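Local atomic coordinates of rhamnosidase B (Bacillus sp., PDB entry 2OKX), a protein that hydrolyses terminal alpha-L-rhamnosyl residues of glycosides, as a member of glycoside hydrolase family 78, probably with inversion at the anomeric carbon. Residues W10-Q15 / R24-S29; I249-T254 / A296-V301; I462-G467 / T511-S516; R554-L559 / T837-M842; S624-W629 / W679-W684. All coordinates share one frame; numbering follows the deposited sequence.

Interaction 1: W10-Q15 / R24-S29; sequences WIWGGQ and RCFRGS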
# COMPACT_ATOMS: atom_id res chain seq x y z
N TRP A 10 20.31 11.95 -19.20
CA TRP A 10 18.90 11.70 -18.96
C TRP A 10 18.22 12.01 -20.29
O TRP A 10 18.50 13.05 -20.90
CB TRP A 10 18.34 12.65 -17.91
CG TRP A 10 18.55 12.25 -16.49
CD1 TRP A 10 19.55 12.67 -15.66
CD2 TRP A 10 17.72 11.39 -15.71
NE1 TRP A 10 19.38 12.13 -14.40
CE2 TRP A 10 18.26 11.33 -14.41
CE3 TRP A 10 16.56 10.65 -15.99
CZ2 TRP A 10 17.68 10.57 -13.39
CZ3 TRP A 10 15.98 9.90 -14.97
CH2 TRP A 10 16.54 9.87 -13.69
N ILE A 11 17.35 11.12 -20.75
CA ILE A 11 16.66 11.35 -22.00
C ILE A 11 15.16 11.11 -21.88
O ILE A 11 14.70 10.40 -20.99
CB ILE A 11 17.19 10.44 -23.13
CG1 ILE A 11 16.95 8.97 -22.77
CG2 ILE A 11 18.67 10.71 -23.36
CD1 ILE A 11 17.33 8.00 -23.88
N TRP A 12 14.41 11.73 -22.78
CA TRP A 12 12.97 11.56 -22.81
C TRP A 12 12.55 11.72 -24.27
O TRP A 12 13.39 11.70 -25.16
CB TRP A 12 12.28 12.61 -21.93
CG TRP A 12 10.82 12.33 -21.71
CD1 TRP A 12 9.77 13.14 -22.04
CD2 TRP A 12 10.25 11.13 -21.16
NE1 TRP A 12 8.58 12.52 -21.74
CE2 TRP A 12 8.84 11.29 -21.20
CE3 TRP A 12 10.79 9.95 -20.65
CZ2 TRP A 12 7.97 10.30 -20.74
CZ3 TRP A 12 9.92 8.96 -20.19
CH2 TRP A 12 8.52 9.14 -20.24
N GLY A 13 11.25 11.87 -24.50
CA GLY A 13 10.75 12.03 -25.86
C GLY A 13 9.44 12.80 -25.82
O GLY A 13 8.83 12.93 -24.77
N GLY A 14 9.01 13.31 -26.97
CA GLY A 14 7.78 14.07 -27.02
C GLY A 14 8.01 15.51 -26.58
O GLY A 14 9.11 15.86 -26.16
N GLN A 15 6.97 16.34 -26.68
CA GLN A 15 7.09 17.74 -26.30
C GLN A 15 6.87 18.00 -24.82
O GLN A 15 7.65 18.72 -24.19
CB GLN A 15 6.11 18.60 -27.12
CG GLN A 15 4.66 18.14 -27.05
CD GLN A 15 4.33 17.06 -28.06
OE1 GLN A 15 4.90 15.97 -28.04
NE2 GLN A 15 3.39 17.36 -28.96
N ARG A 24 6.37 5.18 -22.12
CA ARG A 24 7.24 5.42 -23.27
C ARG A 24 8.35 4.40 -23.44
O ARG A 24 9.01 4.01 -22.47
CB ARG A 24 7.82 6.83 -23.15
CG ARG A 24 8.85 7.21 -24.21
CD ARG A 24 9.19 8.70 -24.09
NE ARG A 24 8.08 9.54 -24.52
CZ ARG A 24 7.73 9.74 -25.79
NH1 ARG A 24 8.42 9.16 -26.77
NH2 ARG A 24 6.70 10.51 -26.08
N CYS A 25 8.57 3.98 -24.69
CA CYS A 25 9.59 3.00 -25.03
C CYS A 25 10.90 3.65 -25.48
O CYS A 25 10.89 4.70 -26.12
CB CYS A 25 9.10 2.09 -26.16
SG CYS A 25 7.53 1.27 -25.87
N PHE A 26 12.01 3.00 -25.14
CA PHE A 26 13.33 3.48 -25.53
C PHE A 26 14.14 2.30 -26.06
O PHE A 26 14.04 1.19 -25.54
CB PHE A 26 14.07 4.12 -24.35
CG PHE A 26 13.45 5.39 -23.86
CD1 PHE A 26 12.42 5.37 -22.92
CD2 PHE A 26 13.88 6.62 -24.35
CE1 PHE A 26 11.84 6.55 -22.47
CE2 PHE A 26 13.30 7.81 -23.91
CZ PHE A 26 12.28 7.78 -22.97
N ARG A 27 14.94 2.55 -27.10
CA ARG A 27 15.78 1.52 -27.69
C ARG A 27 17.17 2.06 -27.95
O ARG A 27 17.34 3.17 -28.46
CB ARG A 27 15.18 1.00 -29.00
CG ARG A 27 13.99 0.06 -28.84
CD ARG A 27 13.40 -0.31 -30.19
NE ARG A 27 14.38 -0.94 -31.07
CZ ARG A 27 14.71 -2.22 -31.03
NH1 ARG A 27 14.13 -3.04 -30.15
NH2 ARG A 27 15.62 -2.70 -31.86
N GLY A 28 18.18 1.27 -27.59
CA GLY A 28 19.55 1.65 -27.80
C GLY A 28 20.35 0.42 -28.16
O GLY A 28 20.15 -0.64 -27.57
N SER A 29 21.25 0.55 -29.13
CA SER A 29 22.06 -0.58 -29.55
C SER A 29 23.53 -0.23 -29.48
O SER A 29 23.91 0.94 -29.44
CB SER A 29 21.70 -1.00 -30.97
OG SER A 29 20.36 -1.47 -31.04
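Trp12 is met by two residues of 24-29, Arg24 over one ring face and Phe26 obliquely. The face contact is a CH-pi interaction: CD of Arg24 stands 3.7 Å from the centroid of the Trp12 six-membered ring, nearly on its normal. CG of Arg24 lies anti to the backbone N (chi1 175°) and the chain bends at chi3, which sets NE; the guanidinium has the Gly13 carbonyl carbon over one of its faces. A CB on Gly13 would clash with Arg24 NH1. Arg24's charged end is held elsewhere, by Glu22 in a salt bridge and by Thr131 in a hydrogen bond. The apolar contacts centre on Phe26. Its CZ approaches Trp12 CE3 to 3.5 Å, with the ring planes at 45°, and its CD2 touches Ile11 CD1 at 3.7 Å. No hydrogen bond joins the segments; strands 9-12 and 22-31 belong to one antiparallel sheet but are separated by strands 174-181 and 130-133, while Val94 of strand 87-96 also packs on Trp12 and Phe26.

Interaction 2: I249-T254 / A296-V301; sequences ILTLET and AGEHLV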
# COMPACT_ATOMS: atom_id res chain seq x y z
N ILE A 249 -26.09 16.49 -20.04
CA ILE A 249 -27.45 16.51 -20.58
C ILE A 249 -27.79 15.09 -21.03
O ILE A 249 -27.13 14.53 -21.90
CB ILE A 249 -27.57 17.45 -21.79
CG1 ILE A 249 -27.19 18.87 -21.39
CG2 ILE A 249 -28.99 17.42 -22.33
CD1 ILE A 249 -28.09 19.47 -20.33
N LEU A 250 -28.82 14.52 -20.41
CA LEU A 250 -29.27 13.18 -20.74
C LEU A 250 -30.45 13.28 -21.70
O LEU A 250 -31.49 13.84 -21.35
CB LEU A 250 -29.71 12.45 -19.47
CG LEU A 250 -30.42 11.10 -19.64
CD1 LEU A 250 -29.49 10.12 -20.32
CD2 LEU A 250 -30.85 10.57 -18.28
N THR A 251 -30.29 12.74 -22.91
CA THR A 251 -31.35 12.79 -23.90
C THR A 251 -31.90 11.41 -24.22
O THR A 251 -31.16 10.52 -24.63
CB THR A 251 -30.85 13.41 -25.22
OG1 THR A 251 -30.28 14.70 -24.96
CG2 THR A 251 -32.00 13.57 -26.20
N LEU A 252 -33.20 11.24 -24.00
CA LEU A 252 -33.87 9.98 -24.28
C LEU A 252 -34.63 10.06 -25.60
O LEU A 252 -35.43 10.98 -25.80
CB LEU A 252 -34.86 9.64 -23.16
CG LEU A 252 -34.31 9.01 -21.88
CD1 LEU A 252 -35.46 8.67 -20.95
CD2 LEU A 252 -33.52 7.75 -22.22
N GLU A 253 -34.39 9.10 -26.48
CA GLU A 253 -35.07 9.08 -27.77
C GLU A 253 -36.55 8.81 -27.53
O GLU A 253 -37.41 9.34 -28.24
CB GLU A 253 -34.49 7.98 -28.66
CG GLU A 253 -33.00 8.14 -28.94
CD GLU A 253 -32.47 7.09 -29.90
OE1 GLU A 253 -31.25 7.09 -30.17
OE2 GLU A 253 -33.28 6.26 -30.38
N THR A 254 -36.84 7.99 -26.53
CA THR A 254 -38.21 7.65 -26.18
C THR A 254 -38.35 7.57 -24.67
O THR A 254 -37.36 7.40 -23.95
CB THR A 254 -38.63 6.29 -26.79
OG1 THR A 254 -37.74 5.26 -26.35
CG2 THR A 254 -38.62 6.36 -28.31
N ALA A 296 -39.52 11.16 -22.98
CA ALA A 296 -38.58 11.44 -24.06
C ALA A 296 -38.14 12.90 -24.00
O ALA A 296 -38.88 13.76 -23.52
CB ALA A 296 -39.23 11.14 -25.40
N GLY A 297 -36.93 13.17 -24.47
CA GLY A 297 -36.43 14.53 -24.46
C GLY A 297 -35.12 14.71 -23.73
O GLY A 297 -34.43 13.74 -23.41
N GLU A 298 -34.77 15.97 -23.47
CA GLU A 298 -33.53 16.29 -22.79
C GLU A 298 -33.73 16.53 -21.30
O GLU A 298 -34.76 17.08 -20.88
CB GLU A 298 -32.89 17.52 -23.43
CG GLU A 298 -32.45 17.29 -24.86
CD GLU A 298 -31.69 18.48 -25.43
OE1 GLU A 298 -31.18 18.36 -26.56
OE2 GLU A 298 -31.62 19.52 -24.75
N HIS A 299 -32.75 16.12 -20.50
CA HIS A 299 -32.80 16.30 -19.06
C HIS A 299 -31.43 16.68 -18.54
O HIS A 299 -30.42 16.07 -18.90
CB HIS A 299 -33.26 15.03 -18.35
CG HIS A 299 -34.60 14.53 -18.80
ND1 HIS A 299 -34.78 13.80 -19.95
CD2 HIS A 299 -35.83 14.66 -18.24
CE1 HIS A 299 -36.06 13.50 -20.08
NE2 HIS A 299 -36.72 14.01 -19.06
N LEU A 300 -31.38 17.70 -17.69
CA LEU A 300 -30.12 18.15 -17.12
C LEU A 300 -29.90 17.42 -15.80
O LEU A 300 -30.72 17.51 -14.89
CB LEU A 300 -30.16 19.67 -16.88
CG LEU A 300 -28.93 20.32 -16.23
CD1 LEU A 300 -27.68 20.04 -17.06
CD2 LEU A 300 -29.16 21.82 -16.11
N VAL A 301 -28.80 16.68 -15.73
CA VAL A 301 -28.47 15.94 -14.51
C VAL A 301 -27.33 16.67 -13.82
O VAL A 301 -26.31 16.97 -14.43
CB VAL A 301 -28.03 14.50 -14.84
CG1 VAL A 301 -27.70 13.75 -13.55
CG2 VAL A 301 -29.14 13.79 -15.58
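Leu250 N donates to His299 O at 2.7 Å, a fairly straight bond (162° at the hydrogen). The return bond of this pair, from His299 N to Leu250 O, is equally short but bent to 135°. Leu250 O also faces the edge of the His299 imidazole, in its plane, with ND1 at 3.6 Å. The second hydrogen-bonded pair joins Leu252 to Gly297: Leu252 N reaches Gly297 O, and Gly297 N meets Leu252 O at 3.0 Å. The backbone angles of Gly297, with phi positive, would jam a CB against the preceding carbonyl oxygen. These bonds make an antiparallel pairing of strands 240-252 and 297-309, inside the region matching the rhamnosidase D2 family. On the face carrying Ile249, Thr251, Glu298 and Leu300, Thr251 and Glu298 lie side by side, OG1 against CG at 3.4 Å, and Arg327 forms a salt bridge with the Glu298 carboxylate. Ile249 CD1 presses on Leu300 CD1 at 3.3 Å, tighter than usual van der Waals contact. Ile249 CG1 is anti to the carbonyl carbon (chi1 -59°), and the second torsion then puts CD1 over Leu300. On the other face, with Leu252 and His299, Leu250 CB touches Val301 CG2, and Leu294 packs on Leu250, Leu252 and His299. Near the exposed end, Ala296 CB rests 3.7 Å from Thr254 CA.

Interaction 3: I462-G467 / T511-S516; sequences IIDAYG and TVRGNS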
# COMPACT_ATOMS: atom_id res chain seq x y z
N ILE A 462 -12.19 -7.74 -25.73
CA ILE A 462 -11.82 -7.03 -24.51
C ILE A 462 -11.52 -8.01 -23.37
O ILE A 462 -12.31 -8.91 -23.09
CB ILE A 462 -12.95 -6.10 -24.04
CG1 ILE A 462 -13.15 -4.97 -25.05
CG2 ILE A 462 -12.61 -5.53 -22.66
CD1 ILE A 462 -14.38 -4.11 -24.76
N ILE A 463 -10.37 -7.83 -22.73
CA ILE A 463 -9.98 -8.66 -21.60
C ILE A 463 -9.86 -7.75 -20.37
O ILE A 463 -8.90 -6.98 -20.26
CB ILE A 463 -8.62 -9.36 -21.85
CG1 ILE A 463 -8.67 -10.18 -23.14
CG2 ILE A 463 -8.28 -10.27 -20.67
CD1 ILE A 463 -9.70 -11.32 -23.12
N ASP A 464 -10.84 -7.84 -19.47
CA ASP A 464 -10.86 -7.03 -18.25
C ASP A 464 -10.37 -7.82 -17.04
O ASP A 464 -10.78 -8.97 -16.84
CB ASP A 464 -12.27 -6.52 -17.98
CG ASP A 464 -12.67 -5.36 -18.86
OD1 ASP A 464 -13.83 -4.92 -18.79
OD2 ASP A 464 -11.81 -4.87 -19.63
N ALA A 465 -9.52 -7.20 -16.24
CA ALA A 465 -8.98 -7.84 -15.05
C ALA A 465 -9.26 -6.95 -13.84
O ALA A 465 -9.04 -5.75 -13.89
CB ALA A 465 -7.48 -8.06 -15.20
N TYR A 466 -9.75 -7.57 -12.77
CA TYR A 466 -10.07 -6.85 -11.54
C TYR A 466 -9.81 -7.77 -10.34
O TYR A 466 -10.39 -8.84 -10.23
CB TYR A 466 -11.54 -6.43 -11.59
CG TYR A 466 -12.14 -5.95 -10.29
CD1 TYR A 466 -11.47 -5.03 -9.48
CD2 TYR A 466 -13.40 -6.40 -9.88
CE1 TYR A 466 -12.05 -4.56 -8.29
CE2 TYR A 466 -13.98 -5.93 -8.71
CZ TYR A 466 -13.31 -5.01 -7.92
OH TYR A 466 -13.91 -4.53 -6.79
N GLY A 467 -8.92 -7.34 -9.45
CA GLY A 467 -8.59 -8.16 -8.30
C GLY A 467 -9.18 -7.71 -6.97
O GLY A 467 -9.13 -6.53 -6.63
N THR A 511 -12.91 -10.86 -17.17
CA THR A 511 -14.11 -10.79 -18.00
C THR A 511 -13.79 -10.54 -19.47
O THR A 511 -13.11 -9.57 -19.82
CB THR A 511 -15.06 -9.71 -17.46
OG1 THR A 511 -15.20 -9.89 -16.04
CG2 THR A 511 -16.42 -9.81 -18.10
N VAL A 512 -14.29 -11.44 -20.32
CA VAL A 512 -14.06 -11.38 -21.76
C VAL A 512 -15.30 -10.82 -22.45
O VAL A 512 -16.40 -11.35 -22.27
CB VAL A 512 -13.74 -12.79 -22.31
CG1 VAL A 512 -13.38 -12.71 -23.80
CG2 VAL A 512 -12.60 -13.41 -21.52
N ARG A 513 -15.12 -9.77 -23.24
CA ARG A 513 -16.23 -9.12 -23.93
C ARG A 513 -15.99 -8.85 -25.42
O ARG A 513 -14.85 -8.73 -25.88
CB ARG A 513 -16.55 -7.77 -23.27
CG ARG A 513 -16.27 -7.66 -21.77
CD ARG A 513 -16.55 -6.24 -21.30
NE ARG A 513 -16.05 -5.96 -19.95
CZ ARG A 513 -16.72 -6.22 -18.83
NH1 ARG A 513 -17.93 -6.76 -18.88
NH2 ARG A 513 -16.18 -5.92 -17.66
N GLY A 514 -17.09 -8.75 -26.17
CA GLY A 514 -17.04 -8.43 -27.59
C GLY A 514 -16.38 -9.39 -28.57
O GLY A 514 -16.09 -9.00 -29.70
N ASN A 515 -16.15 -10.63 -28.17
CA ASN A 515 -15.54 -11.60 -29.07
C ASN A 515 -16.63 -12.35 -29.80
O ASN A 515 -17.62 -12.77 -29.19
CB ASN A 515 -14.67 -12.58 -28.28
CG ASN A 515 -15.45 -13.29 -27.21
OD1 ASN A 515 -16.03 -12.65 -26.33
ND2 ASN A 515 -15.48 -14.62 -27.27
N SER A 516 -16.46 -12.53 -31.10
CA SER A 516 -17.44 -13.24 -31.92
C SER A 516 -17.11 -14.73 -31.90
O SER A 516 -18.00 -15.58 -31.76
CB SER A 516 -17.40 -12.71 -33.35
OG SER A 516 -16.07 -12.65 -33.84
O HOH W 1 -13.23 -8.18 -14.78
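Asp464 OD1 takes two hydrogen bonds from Arg513, NE at 2.7 Å and NH2 at 2.8 Å, a side-on salt bridge. The Arg513 chain, extended from CG to NE (chi3 -168°), carries NE out to that oxygen, which lies in the guanidinium plane; NH2 uses its anti lone pair, whereas NE comes from above the carboxylate plane. NH1 of Arg513 forms a second salt bridge, with Asp436. Close packing surrounds this pair: Thr511 CG2 sits over one guanidinium face, and four backbone bonds pair Ile462 with Arg513 and Asp464 with Thr511, antiparallel. On the other face, Ile463 CD1 meets Val512 CG2 at 3.9 Å. A water donates to Thr511 OG1 (2.9 Å) and weakly to Asp464 O; the looser, exposed side begins at Gly514. An alanine in place of Arg513 would probably leave Asp464 OD1 without these two donors and Asp436 without that partner. Arg487 also binds Asp464 OD2, so alternating charges link strands of the concanavalin-like domain and probably compensate the buried carboxylate of Asp464.

Interaction 4: R554-L559 / T837-M842; sequences RHTTRL and TTCWEM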
# COMPACT_ATOMS: atom_id res chain seq x y z
N ARG A 554 3.22 -14.98 8.64
CA ARG A 554 4.43 -15.03 7.82
C ARG A 554 4.09 -14.59 6.39
O ARG A 554 4.83 -13.81 5.78
CB ARG A 554 4.97 -16.47 7.80
CG ARG A 554 6.40 -16.64 7.30
CD ARG A 554 6.47 -17.36 5.96
NE ARG A 554 5.77 -18.65 5.93
CZ ARG A 554 6.30 -19.84 6.26
NH1 ARG A 554 5.54 -20.93 6.19
NH2 ARG A 554 7.56 -19.94 6.65
N HIS A 555 2.98 -15.08 5.85
CA HIS A 555 2.60 -14.72 4.49
C HIS A 555 2.30 -13.22 4.37
O HIS A 555 2.68 -12.58 3.39
CB HIS A 555 1.39 -15.53 4.04
CG HIS A 555 1.10 -15.41 2.58
ND1 HIS A 555 2.05 -15.68 1.61
CD2 HIS A 555 -0.01 -15.02 1.91
CE1 HIS A 555 1.53 -15.46 0.42
NE2 HIS A 555 0.28 -15.06 0.57
N THR A 556 1.62 -12.67 5.37
CA THR A 556 1.28 -11.25 5.36
C THR A 556 2.56 -10.40 5.30
O THR A 556 2.65 -9.43 4.56
CB THR A 556 0.50 -10.85 6.63
OG1 THR A 556 -0.66 -11.67 6.75
CG2 THR A 556 0.08 -9.38 6.55
N THR A 557 3.54 -10.79 6.11
CA THR A 557 4.80 -10.07 6.18
C THR A 557 5.52 -10.12 4.84
O THR A 557 6.04 -9.11 4.37
CB THR A 557 5.69 -10.67 7.28
OG1 THR A 557 4.98 -10.63 8.52
CG2 THR A 557 7.00 -9.87 7.42
N ARG A 558 5.54 -11.29 4.21
CA ARG A 558 6.17 -11.47 2.91
C ARG A 558 5.57 -10.50 1.89
O ARG A 558 6.30 -9.78 1.20
CB ARG A 558 5.98 -12.92 2.46
CG ARG A 558 6.58 -13.29 1.11
CD ARG A 558 6.74 -14.80 1.04
NE ARG A 558 5.54 -15.49 1.54
CZ ARG A 558 5.54 -16.70 2.09
NH1 ARG A 558 6.68 -17.37 2.21
NH2 ARG A 558 4.41 -17.24 2.52
N LEU A 559 4.24 -10.47 1.80
CA LEU A 559 3.57 -9.61 0.83
C LEU A 559 3.68 -8.12 1.11
O LEU A 559 3.45 -7.29 0.22
CB LEU A 559 2.09 -10.00 0.72
CG LEU A 559 1.76 -11.42 0.28
CD1 LEU A 559 0.25 -11.52 0.09
CD2 LEU A 559 2.48 -11.78 -1.02
N THR A 837 -5.95 -15.65 4.53
CA THR A 837 -4.66 -16.24 4.24
C THR A 837 -3.59 -15.22 4.62
O THR A 837 -2.40 -15.46 4.45
CB THR A 837 -4.53 -16.62 2.74
OG1 THR A 837 -4.90 -15.51 1.92
CG2 THR A 837 -5.42 -17.82 2.42
N THR A 838 -4.06 -14.09 5.15
CA THR A 838 -3.21 -13.00 5.61
C THR A 838 -3.92 -12.32 6.78
O THR A 838 -5.11 -12.56 7.01
CB THR A 838 -2.96 -11.95 4.48
OG1 THR A 838 -4.22 -11.52 3.94
CG2 THR A 838 -2.12 -12.55 3.37
N CYS A 839 -3.20 -11.48 7.52
CA CYS A 839 -3.76 -10.80 8.68
C CYS A 839 -4.49 -9.50 8.35
O CYS A 839 -3.95 -8.62 7.67
CB CYS A 839 -2.65 -10.52 9.70
SG CYS A 839 -1.78 -12.02 10.18
N TRP A 840 -5.70 -9.39 8.88
CA TRP A 840 -6.55 -8.22 8.65
C TRP A 840 -6.00 -6.93 9.22
O TRP A 840 -5.34 -6.92 10.25
CB TRP A 840 -7.94 -8.44 9.26
CG TRP A 840 -8.70 -9.59 8.69
CD1 TRP A 840 -8.39 -10.32 7.58
CD2 TRP A 840 -9.92 -10.13 9.21
NE1 TRP A 840 -9.35 -11.29 7.37
CE2 TRP A 840 -10.29 -11.20 8.36
CE3 TRP A 840 -10.73 -9.83 10.31
CZ2 TRP A 840 -11.44 -11.96 8.58
CZ3 TRP A 840 -11.87 -10.59 10.53
CH2 TRP A 840 -12.22 -11.64 9.66
N GLU A 841 -6.31 -5.84 8.53
CA GLU A 841 -5.88 -4.51 8.95
C GLU A 841 -6.55 -4.15 10.27
O GLU A 841 -5.92 -3.58 11.17
CB GLU A 841 -6.28 -3.49 7.88
CG GLU A 841 -5.95 -2.05 8.20
CD GLU A 841 -6.52 -1.09 7.15
OE1 GLU A 841 -6.14 0.10 7.17
OE2 GLU A 841 -7.34 -1.53 6.32
N MET A 842 -7.83 -4.48 10.39
CA MET A 842 -8.60 -4.16 11.59
C MET A 842 -9.52 -5.30 11.97
O MET A 842 -9.69 -6.26 11.21
CB MET A 842 -9.45 -2.91 11.35
CG MET A 842 -8.67 -1.68 10.92
SD MET A 842 -9.77 -0.38 10.31
CE MET A 842 -10.26 -1.10 8.74
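The last turns of helix 544-559 face the irregular segment 837-842, and the backbones come nearest at Thr556 and Thr838, whose CA atoms lie 4.8 Å apart. One hydrogen bond crosses the contact: Cys839 N donates to Thr556 OG1 at 2.7 Å, with 158° at the hydrogen. Thr556 OG1 is anti to the carbonyl carbon (chi1 -56°), a position from which it also bonds Ile552 O one turn earlier in the helix. Thus a single hydroxyl ties the helix backbone to the loop. It is also packed closely by Thr838, whose CA is 3.1 Å away. His555 adds a second patch: the CD2 edge of its ring points at Thr837 O, 3.5 Å away, and the same atom touches Thr838 CG2 at 3.6 Å. In one of two conformers Arg558 NH2 bonds His555 ND1 at 3.0 Å, a tentative hold; Glu446 O takes the hydrogen bond from NE2. Leu559 CG lies over one face of this ring. Around the contact, strand 446-448 of the concanavalin-like domain packs on His555, Leu559 and Thr838, while Tyr828 of helix 817-833 touches Cys839; the joint therefore links two parts of the helical domain beside its border with a beta domain.

Interaction 5: S624-W629 / W679-W684; sequences SVIPNW and WNLLDW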
# COMPACT_ATOMS: atom_id res chain seq x y z
N SER A 624 2.16 14.69 5.73
CA SER A 624 1.33 14.29 6.86
C SER A 624 2.21 13.81 8.00
O SER A 624 3.23 13.16 7.79
CB SER A 624 0.38 13.17 6.42
OG SER A 624 -0.36 12.67 7.52
N VAL A 625 1.79 14.13 9.22
CA VAL A 625 2.54 13.73 10.41
C VAL A 625 1.67 13.07 11.46
O VAL A 625 0.56 13.52 11.75
CB VAL A 625 3.23 14.95 11.09
CG1 VAL A 625 3.80 14.54 12.44
CG2 VAL A 625 4.32 15.50 10.20
N ILE A 626 2.19 11.99 12.03
CA ILE A 626 1.53 11.28 13.12
C ILE A 626 2.64 11.12 14.15
O ILE A 626 3.59 10.35 13.95
CB ILE A 626 1.02 9.89 12.69
CG1 ILE A 626 -0.07 10.03 11.62
CG2 ILE A 626 0.45 9.16 13.91
CD1 ILE A 626 -0.65 8.71 11.15
N PRO A 627 2.55 11.87 15.26
CA PRO A 627 3.57 11.79 16.32
C PRO A 627 4.01 10.37 16.66
O PRO A 627 5.20 10.06 16.63
CB PRO A 627 2.91 12.50 17.49
CG PRO A 627 2.09 13.57 16.79
CD PRO A 627 1.48 12.80 15.64
N ASN A 628 3.06 9.50 16.99
CA ASN A 628 3.39 8.12 17.34
C ASN A 628 4.18 7.39 16.25
O ASN A 628 5.04 6.57 16.57
CB ASN A 628 2.11 7.35 17.68
CG ASN A 628 1.55 7.72 19.04
OD1 ASN A 628 0.36 7.51 19.32
ND2 ASN A 628 2.40 8.26 19.91
N TRP A 629 3.89 7.66 14.98
CA TRP A 629 4.62 6.99 13.92
C TRP A 629 6.09 7.38 13.98
O TRP A 629 6.97 6.53 13.81
CB TRP A 629 4.05 7.35 12.53
CG TRP A 629 2.86 6.52 12.08
CD1 TRP A 629 2.52 6.23 10.79
CD2 TRP A 629 1.83 5.95 12.90
NE1 TRP A 629 1.35 5.52 10.75
CE2 TRP A 629 0.90 5.33 12.03
CE3 TRP A 629 1.59 5.90 14.28
CZ2 TRP A 629 -0.24 4.68 12.50
CZ3 TRP A 629 0.46 5.25 14.75
CH2 TRP A 629 -0.45 4.65 13.86
N TRP A 679 -2.77 15.24 13.41
CA TRP A 679 -3.33 13.89 13.41
C TRP A 679 -2.71 13.12 14.57
O TRP A 679 -1.64 12.52 14.43
CB TRP A 679 -3.01 13.22 12.07
CG TRP A 679 -3.83 12.01 11.75
CD1 TRP A 679 -4.92 11.54 12.43
CD2 TRP A 679 -3.65 11.12 10.64
NE1 TRP A 679 -5.41 10.41 11.82
CE2 TRP A 679 -4.65 10.14 10.71
CE3 TRP A 679 -2.72 11.07 9.58
CZ2 TRP A 679 -4.76 9.10 9.78
CZ3 TRP A 679 -2.83 10.04 8.65
CH2 TRP A 679 -3.84 9.07 8.75
N ASN A 680 -3.38 13.15 15.72
CA ASN A 680 -2.91 12.48 16.94
C ASN A 680 -3.47 11.07 17.04
O ASN A 680 -4.18 10.74 17.99
CB ASN A 680 -3.34 13.31 18.15
CG ASN A 680 -2.97 14.77 18.02
OD1 ASN A 680 -3.73 15.66 18.40
ND2 ASN A 680 -1.78 15.03 17.49
N LEU A 681 -3.13 10.25 16.06
CA LEU A 681 -3.63 8.88 15.98
C LEU A 681 -2.81 7.79 16.67
O LEU A 681 -1.61 7.93 16.89
CB LEU A 681 -3.77 8.49 14.50
CG LEU A 681 -4.25 7.06 14.19
CD1 LEU A 681 -5.73 6.97 14.48
CD2 LEU A 681 -3.96 6.71 12.74
N LEU A 682 -3.50 6.70 16.99
CA LEU A 682 -2.90 5.52 17.58
C LEU A 682 -3.60 4.28 17.04
O LEU A 682 -2.98 3.45 16.39
CB LEU A 682 -2.98 5.53 19.11
CG LEU A 682 -2.45 4.21 19.71
CD1 LEU A 682 -1.02 3.97 19.23
CD2 LEU A 682 -2.50 4.26 21.23
N ASP A 683 -4.90 4.16 17.29
CA ASP A 683 -5.66 2.99 16.86
C ASP A 683 -6.98 3.33 16.16
O ASP A 683 -7.50 4.44 16.30
CB ASP A 683 -5.96 2.11 18.08
CG ASP A 683 -6.44 0.72 17.71
OD1 ASP A 683 -7.02 0.03 18.58
OD2 ASP A 683 -6.24 0.31 16.54
N TRP A 684 -7.51 2.38 15.40
CA TRP A 684 -8.78 2.58 14.70
C TRP A 684 -9.91 2.16 15.63
O TRP A 684 -10.51 1.09 15.47
CB TRP A 684 -8.83 1.75 13.40
CG TRP A 684 -7.84 2.18 12.35
CD1 TRP A 684 -6.83 1.42 11.82
CD2 TRP A 684 -7.76 3.46 11.72
NE1 TRP A 684 -6.12 2.16 10.90
CE2 TRP A 684 -6.67 3.41 10.82
CE3 TRP A 684 -8.50 4.65 11.82
CZ2 TRP A 684 -6.30 4.51 10.03
CZ3 TRP A 684 -8.13 5.74 11.03
CH2 TRP A 684 -7.04 5.66 10.15
O HOH W 2 -0.41 15.94 11.92
O HOH W 3 0.32 10.04 17.35
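The lead-in to helix 627-644, with Ile626 at the N-cap position, packs against the loop 679-684 in the six-hairpin glycosidase domain. Ile626 CD1, anti to its own CA (chi2 -179°), lies over the Trp679 six-membered ring, 3.7 Å from its centroid, a CH-pi contact offset toward the rim; CG1 reaches Trp679 CE3 at 3.5 Å. Ser624 OG, itself bonded to Asp350 and Asp616, stands in plane at the indole edge. Ile626 CG2 presses on a face of the Trp629 ring, whose edge points CH2 at Leu682 O. Two waters bridge the backbones: one joins Val625 O to Trp679 N, the other accepts from Asn628 N (2.8 Å from the water) and donates to Leu681 O (2.9 Å). An alanine in place of Trp679 would probably leave Ile626 CD1 without its aromatic platform and open a gap beside Ser624. Trp629 NE1 weakly bonds a glycerol, consistent with a pocket here, as in the alpha-barrel glycosidases, where loops at the helix ends line the active-site cleft.

In the fold
Interactions 1, 2 and 3 follow one another along the chain in beta-rich domains, and interactions 4 and 5 come afterwards in the helical domain. Interaction 1 joins strands of a seven-stranded sheet, interaction 2 lies in the D2 region with its centre about 47 Å away, and interaction 3 in the concanavalin-like domain, about 30 Å from interactions 2 and 4 between centres. Interaction 5 is nested within the loop closed by interaction 4; their centres are about 22 Å apart, and they touch where Met842 CG packs on Trp684 CD1 at 3.7 Å. Interactions 1 to 3 each join segments of a single beta region, whereas interaction 4 brings together segments 278 residues apart in sequence within the helical domain.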